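Long-range contacts in hypothetical Thioesterase Protein SP_1851 (Streptococcus pneumoniae serotype 4, PDB 4XY5), which probably acts as a PaaI-type hotdog-fold thioesterase, hydrolysing the thioester bond of acyl-CoA-like substrates, although its natural substrate is not established: residues His27-Thr32 / Val87-Gly92; Thr52-Ile57 / Met104-Thr109. The protein carries 1 engineered substitution. All coordinates share one frame; numbering follows the deposited sequence.

Contact 1. Residues His27-Thr32 / Val87-Gly92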
loop_
_atom_site.group_PDB
_atom_site.type_symbol
_atom_site.label_atom_id
_atom_site.label_comp_id
_atom_site.label_asym_id
_atom_site.label_seq_id
_atom_site.Cartn_x
_atom_site.Cartn_y
_atom_site.Cartn_z
ATOM N N HIS A 27 -1.255 -1.994 -22.338
ATOM C CA HIS A 27 -2.318 -1.021 -22.127
ATOM C C HIS A 27 -3.654 -1.687 -22.368
ATOM O O HIS A 27 -3.872 -2.282 -23.417
ATOM C CB HIS A 27 -2.155 0.178 -23.059
ATOM C CG HIS A 27 -0.909 0.962 -22.800
ATOM N ND1 HIS A 27 0.339 0.521 -23.186
ATOM C CD2 HIS A 27 -0.713 2.143 -22.170
ATOM C CE1 HIS A 27 1.249 1.403 -22.817
ATOM N NE2 HIS A 27 0.638 2.397 -22.197
ATOM N N VAL A 28 -4.540 -1.579 -21.383
ATOM C CA VAL A 28 -5.810 -2.279 -21.401
ATOM C C VAL A 28 -6.914 -1.316 -21.001
ATOM O O VAL A 28 -6.736 -0.514 -20.094
ATOM C CB VAL A 28 -5.785 -3.488 -20.435
ATOM C CG1 VAL A 28 -7.191 -4.053 -20.234
ATOM C CG2 VAL A 28 -4.822 -4.556 -20.945
ATOM N N VAL A 29 -8.038 -1.368 -21.707
ATOM C CA VAL A 29 -9.239 -0.633 -21.318
ATOM C C VAL A 29 -10.445 -1.578 -21.377
ATOM O O VAL A 29 -10.722 -2.174 -22.421
ATOM C CB VAL A 29 -9.504 0.577 -22.239
ATOM C CG1 VAL A 29 -10.819 1.252 -21.868
ATOM C CG2 VAL A 29 -8.348 1.568 -22.175
ATOM N N VAL A 30 -11.155 -1.704 -20.254
ATOM C CA VAL A 30 -12.334 -2.573 -20.156
ATOM C C VAL A 30 -13.465 -1.778 -19.527
ATOM O O VAL A 30 -13.230 -1.029 -18.581
ATOM C CB VAL A 30 -12.048 -3.837 -19.310
ATOM C CG1 VAL A 30 -13.322 -4.667 -19.105
ATOM C CG2 VAL A 30 -10.942 -4.674 -19.947
ATOM N N THR A 31 -14.687 -1.933 -20.041
ATOM C CA THR A 31 -15.834 -1.273 -19.434
ATOM C C THR A 31 -16.781 -2.307 -18.811
ATOM O O THR A 31 -16.786 -3.476 -19.198
ATOM C CB THR A 31 -16.602 -0.401 -20.443
ATOM O OG1 THR A 31 -17.151 -1.226 -21.475
ATOM C CG2 THR A 31 -15.673 0.649 -21.051
ATOM N N THR A 32 -17.547 -1.877 -17.816
ATOM C CA THR A 32 -18.468 -2.779 -17.136
ATOM C C THR A 32 -19.560 -1.961 -16.468
ATOM O O THR A 32 -19.337 -0.814 -16.079
ATOM C CB THR A 32 -17.748 -3.669 -16.084
ATOM O OG1 THR A 32 -18.656 -4.665 -15.599
ATOM C CG2 THR A 32 -17.227 -2.849 -14.901
ATOM N N VAL A 87 -21.499 3.137 -15.579
ATOM C CA VAL A 87 -20.599 2.419 -16.461
ATOM C C VAL A 87 -19.189 2.802 -16.033
ATOM O O VAL A 87 -18.846 3.986 -16.003
ATOM C CB VAL A 87 -20.834 2.758 -17.937
ATOM C CG1 VAL A 87 -19.772 2.085 -18.820
ATOM C CG2 VAL A 87 -22.230 2.329 -18.337
ATOM N N LEU A 88 -18.408 1.798 -15.646
ATOM C CA LEU A 88 -17.050 2.020 -15.169
ATOM C C LEU A 88 -16.052 1.688 -16.255
ATOM O O LEU A 88 -16.103 0.612 -16.851
ATOM C CB LEU A 88 -16.772 1.169 -13.927
ATOM C CG LEU A 88 -17.721 1.393 -12.760
ATOM C CD1 LEU A 88 -17.300 0.559 -11.542
ATOM C CD2 LEU A 88 -17.787 2.868 -12.423
ATOM N N THR A 89 -15.138 2.615 -16.506
ATOM C CA THR A 89 -14.051 2.375 -17.437
ATOM C C THR A 89 -12.787 2.107 -16.636
ATOM O O THR A 89 -12.354 2.947 -15.872
ATOM C CB THR A 89 -13.835 3.564 -18.374
ATOM O OG1 THR A 89 -15.048 3.805 -19.101
ATOM C CG2 THR A 89 -12.709 3.265 -19.363
ATOM N N ILE A 90 -12.225 0.923 -16.844
ATOM C CA ILE A 90 -11.069 0.430 -16.111
ATOM C C ILE A 90 -9.885 0.472 -17.052
ATOM O O ILE A 90 -9.841 -0.273 -18.028
ATOM C CB ILE A 90 -11.283 -1.020 -15.622
ATOM C CG1 ILE A 90 -12.707 -1.199 -15.102
ATOM C CG2 ILE A 90 -10.214 -1.413 -14.562
ATOM C CD1 ILE A 90 -13.261 -2.612 -15.347
ATOM N N LYS A 91 -8.940 1.355 -16.766
ATOM C CA LYS A 91 -7.766 1.522 -17.617
ATOM C C LYS A 91 -6.531 1.087 -16.869
ATOM O O LYS A 91 -6.220 1.653 -15.828
ATOM C CB LYS A 91 -7.612 2.982 -18.047
ATOM C CG LYS A 91 -8.825 3.548 -18.772
ATOM C CD LYS A 91 -8.549 4.975 -19.252
ATOM C CE LYS A 91 -9.629 5.448 -20.219
ATOM N NZ LYS A 91 -9.260 6.761 -20.828
ATOM N N GLY A 92 -5.820 0.103 -17.409
ATOM C CA GLY A 92 -4.591 -0.352 -16.786
ATOM C C GLY A 92 -3.415 -0.162 -17.725
ATOM O O GLY A 92 -3.556 -0.274 -18.954
#
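Val30 and Ile90 form the central hydrogen-bonded pair of two antiparallel strands in the curved sheet of the hotdog fold, where strand 27-33 runs beside strand 87-97. The short segment axes run at 164° to each other, nearly antiparallel, and approach to 4.7 Å.

Six backbone hydrogen bonds join the segments, two at each of the pairs Val28-Gly92, Val30-Ile90 and Thr32-Leu88. Those at the central pair are Val30 N to Ile90 O, 3.0 Å, and Ile90 N to Val30 O, 2.8 Å. The most bent of the six is Thr32 N to Leu88 O, with 143° at the hydrogen. Between the hydrogen-bonded pairs, CA-H...O contacts add to the adhesion, among them Thr31 CA to Leu88 O at 3.2 Å.

Apolar contacts differ on the two faces. On the face of Val28, Val30, Thr32, Leu88 and Ile90, which is turned to helix 47-64, Val30 and Ile90 both touch Ile57. The Thr32 hydroxyl, anti to the backbone N (chi1 -171°), is hydrogen-bonded to Asn17 O, while its methyl CG2 reaches across to Ile90 CD1 at 4.0 Å. That same CD1 lies 4.3 Å from Val30 CG1, so the end of Ile90 meets two same-face neighbours of the partner strand, Val30 and Thr32.

The face of Val29, Thr31, Thr89 and Lys91 is more open. The Lys91 chain, extended beyond CG, starts alongside Val29 and then leads away, its CG 4.0 Å from Val29 CG2. Thr31 and Thr89 stand side by side at their non-hydrogen-bonded pair, methyl against hydroxyl. Thr89 crosses Val29 obliquely, its methyl CG2, anti to the backbone N, 3.7 Å from Val29 CG1.

Contact 2. Residues Thr52-Ile57 / Met104-Thr109. Engineered in segment 52-57: Ala55 (natural residue Asp).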
loop_
_atom_site.group_PDB
_atom_site.type_symbol
_atom_site.label_atom_id
_atom_site.label_comp_id
_atom_site.label_asym_id
_atom_site.label_seq_id
_atom_site.Cartn_x
_atom_site.Cartn_y
_atom_site.Cartn_z
ATOM N N THR A 52 -11.412 -5.979 -7.545
ATOM C CA THR A 52 -11.346 -7.115 -8.438
ATOM C C THR A 52 -11.356 -6.652 -9.904
ATOM O O THR A 52 -10.652 -7.219 -10.739
ATOM C CB THR A 52 -12.505 -8.110 -8.157
ATOM O OG1 THR A 52 -12.341 -8.653 -6.831
ATOM C CG2 THR A 52 -12.512 -9.263 -9.175
ATOM N N LEU A 53 -12.135 -5.621 -10.210
ATOM C CA LEU A 53 -12.072 -5.026 -11.549
ATOM C C LEU A 53 -10.625 -4.638 -11.871
ATOM O O LEU A 53 -10.112 -4.968 -12.940
ATOM C CB LEU A 53 -12.985 -3.804 -11.660
ATOM C CG LEU A 53 -14.493 -3.988 -11.463
ATOM C CD1 LEU A 53 -15.223 -2.666 -11.664
ATOM C CD2 LEU A 53 -15.069 -5.048 -12.419
ATOM N N CYS A 54 -9.954 -3.981 -10.927
ATOM C CA CYS A 54 -8.581 -3.529 -11.164
ATOM C C CYS A 54 -7.600 -4.694 -11.314
ATOM O O CYS A 54 -6.709 -4.665 -12.175
ATOM C CB CYS A 54 -8.101 -2.616 -10.031
ATOM S SG CYS A 54 -8.981 -1.065 -9.956
ATOM N N ALA A 55 -7.751 -5.713 -10.472
ATOM C CA ALA A 55 -6.820 -6.843 -10.491
ATOM C C ALA A 55 -6.927 -7.649 -11.774
ATOM O O ALA A 55 -5.920 -8.111 -12.322
ATOM C CB ALA A 55 -7.048 -7.750 -9.289
ATOM N N GLN A 56 -8.153 -7.845 -12.241
ATOM C CA GLN A 56 -8.351 -8.542 -13.501
ATOM C C GLN A 56 -7.695 -7.768 -14.654
ATOM O O GLN A 56 -6.972 -8.340 -15.484
ATOM C CB GLN A 56 -9.839 -8.739 -13.751
ATOM C CG GLN A 56 -10.166 -9.522 -15.014
ATOM C CD GLN A 56 -9.764 -10.985 -14.931
ATOM O OE1 GLN A 56 -9.244 -11.455 -13.915
ATOM N NE2 GLN A 56 -9.999 -11.715 -16.014
ATOM N N ILE A 57 -7.893 -6.456 -14.673
ATOM C CA ILE A 57 -7.309 -5.643 -15.739
ATOM C C ILE A 57 -5.779 -5.629 -15.613
ATOM O O ILE A 57 -5.071 -5.647 -16.616
ATOM C CB ILE A 57 -7.910 -4.200 -15.755
ATOM C CG1 ILE A 57 -9.132 -4.152 -16.683
ATOM C CG2 ILE A 57 -6.900 -3.170 -16.273
ATOM C CD1 ILE A 57 -10.223 -5.188 -16.369
ATOM N N MET A 104 1.915 -2.236 -12.396
ATOM C CA MET A 104 0.766 -1.790 -13.189
ATOM C C MET A 104 0.002 -0.712 -12.444
ATOM O O MET A 104 -0.282 -0.886 -11.263
ATOM C CB MET A 104 -0.202 -2.946 -13.487
ATOM C CG MET A 104 0.426 -4.311 -13.732
ATOM S SD MET A 104 1.628 -4.221 -15.053
ATOM C CE MET A 104 1.887 -5.913 -15.499
ATOM N N ASP A 105 -0.342 0.373 -13.126
ATOM C CA ASP A 105 -1.301 1.339 -12.585
ATOM C C ASP A 105 -2.670 1.068 -13.201
ATOM O O ASP A 105 -2.779 0.862 -14.412
ATOM C CB ASP A 105 -0.888 2.781 -12.877
ATOM C CG ASP A 105 0.159 3.309 -11.899
ATOM O OD1 ASP A 105 0.467 2.638 -10.882
ATOM O OD2 ASP A 105 0.660 4.420 -12.151
ATOM N N VAL A 106 -3.710 1.058 -12.377
ATOM C CA VAL A 106 -5.067 0.847 -12.895
ATOM C C VAL A 106 -5.982 1.909 -12.321
ATOM O O VAL A 106 -5.984 2.131 -11.116
ATOM C CB VAL A 106 -5.606 -0.551 -12.552
ATOM C CG1 VAL A 106 -7.013 -0.743 -13.147
ATOM C CG2 VAL A 106 -4.643 -1.627 -13.062
ATOM N N ASP A 107 -6.749 2.567 -13.189
ATOM C CA ASP A 107 -7.583 3.698 -12.774
ATOM C C ASP A 107 -9.000 3.436 -13.225
ATOM O O ASP A 107 -9.196 2.993 -14.343
ATOM C CB ASP A 107 -7.069 5.010 -13.380
ATOM C CG ASP A 107 -5.612 5.301 -13.012
ATOM O OD1 ASP A 107 -5.255 5.220 -11.813
ATOM O OD2 ASP A 107 -4.817 5.588 -13.930
ATOM N N ILE A 108 -9.981 3.693 -12.366
ATOM C CA ILE A 108 -11.367 3.550 -12.770
ATOM C C ILE A 108 -12.082 4.895 -12.748
ATOM O O ILE A 108 -11.991 5.645 -11.768
ATOM C CB ILE A 108 -12.132 2.545 -11.877
ATOM C CG1 ILE A 108 -11.481 1.158 -11.970
ATOM C CG2 ILE A 108 -13.599 2.496 -12.302
ATOM C CD1 ILE A 108 -12.312 0.022 -11.256
ATOM N N THR A 109 -12.771 5.190 -13.850
ATOM C CA THR A 109 -13.589 6.394 -13.979
ATOM C C THR A 109 -15.035 6.000 -14.285
ATOM O O THR A 109 -15.282 4.919 -14.819
ATOM C CB THR A 109 -13.064 7.320 -15.095
ATOM O OG1 THR A 109 -12.978 6.583 -16.320
ATOM C CG2 THR A 109 -11.675 7.841 -14.740
#
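Cys54 and Val106 mark the nearest backbone approach of helix segment 52-57 to strand segment 104-109, with their CA atoms 5.9 Å apart. The axes come within 8.6 Å and run at 137° to each other, and the contact is entirely van der Waals.

Two contacts centre on the cysteine sulfur. With SG anti to the carbonyl carbon (chi1 -66°), it touches two strand residues: Ile108 CD1 at 3.7 Å and Val106 CG1 at 3.8 Å. The same Val106 branch also lies against Cys54 CA and CB, while its CG2 meets the carbonyl oxygen Cys54 O at 3.8 Å.

Branched aliphatic contacts extend the interface both ways along the helix. Leu53 and Ile108 cross at about a right angle, with Ile108 CD1 3.9 Å from Leu53 CB. One turn on, Ile57 CG2 reaches Val106 CG1 at 4.0 Å. All five touching residues are buried; Phe121 of strand 115-127 packs on Cys54, and Phe15 on Leu53 and Ile57.

The engineered Ala55 (Asp in the natural sequence) points away from the strand, and His46 of the second subunit packs on it. Gln56 OE1 is hydrogen-bonded to that same His46. A helix seated by its apolar side on the sheet, with another flank at a subunit interface, is characteristic of the hotdog fold.

In the fold
The centres of the two contacts are about 7 Å apart, contact 2 lying close to the centre of the chain in space, and their segments alternate in sequence: 27-32, 52-57, 87-92, 104-109. Helix 47-64 follows strand 27-33, and strand 101-109 follows strand 87-97, so each contact takes one member from each half of this order. Strands 87-97 and 101-109 are sheet neighbours, hydrogen-bonded through Lys91 O and Asp107 N (2.8 Å) and through Thr89 N and Thr109 O. Ile90 CG2 links the layers, 3.6 Å from both Val106 CG1 and Ile57 CG1. Contact 1 thus supplies one strand pairing of the sheet and contact 2 seats the helix on it, both within the hotdog core.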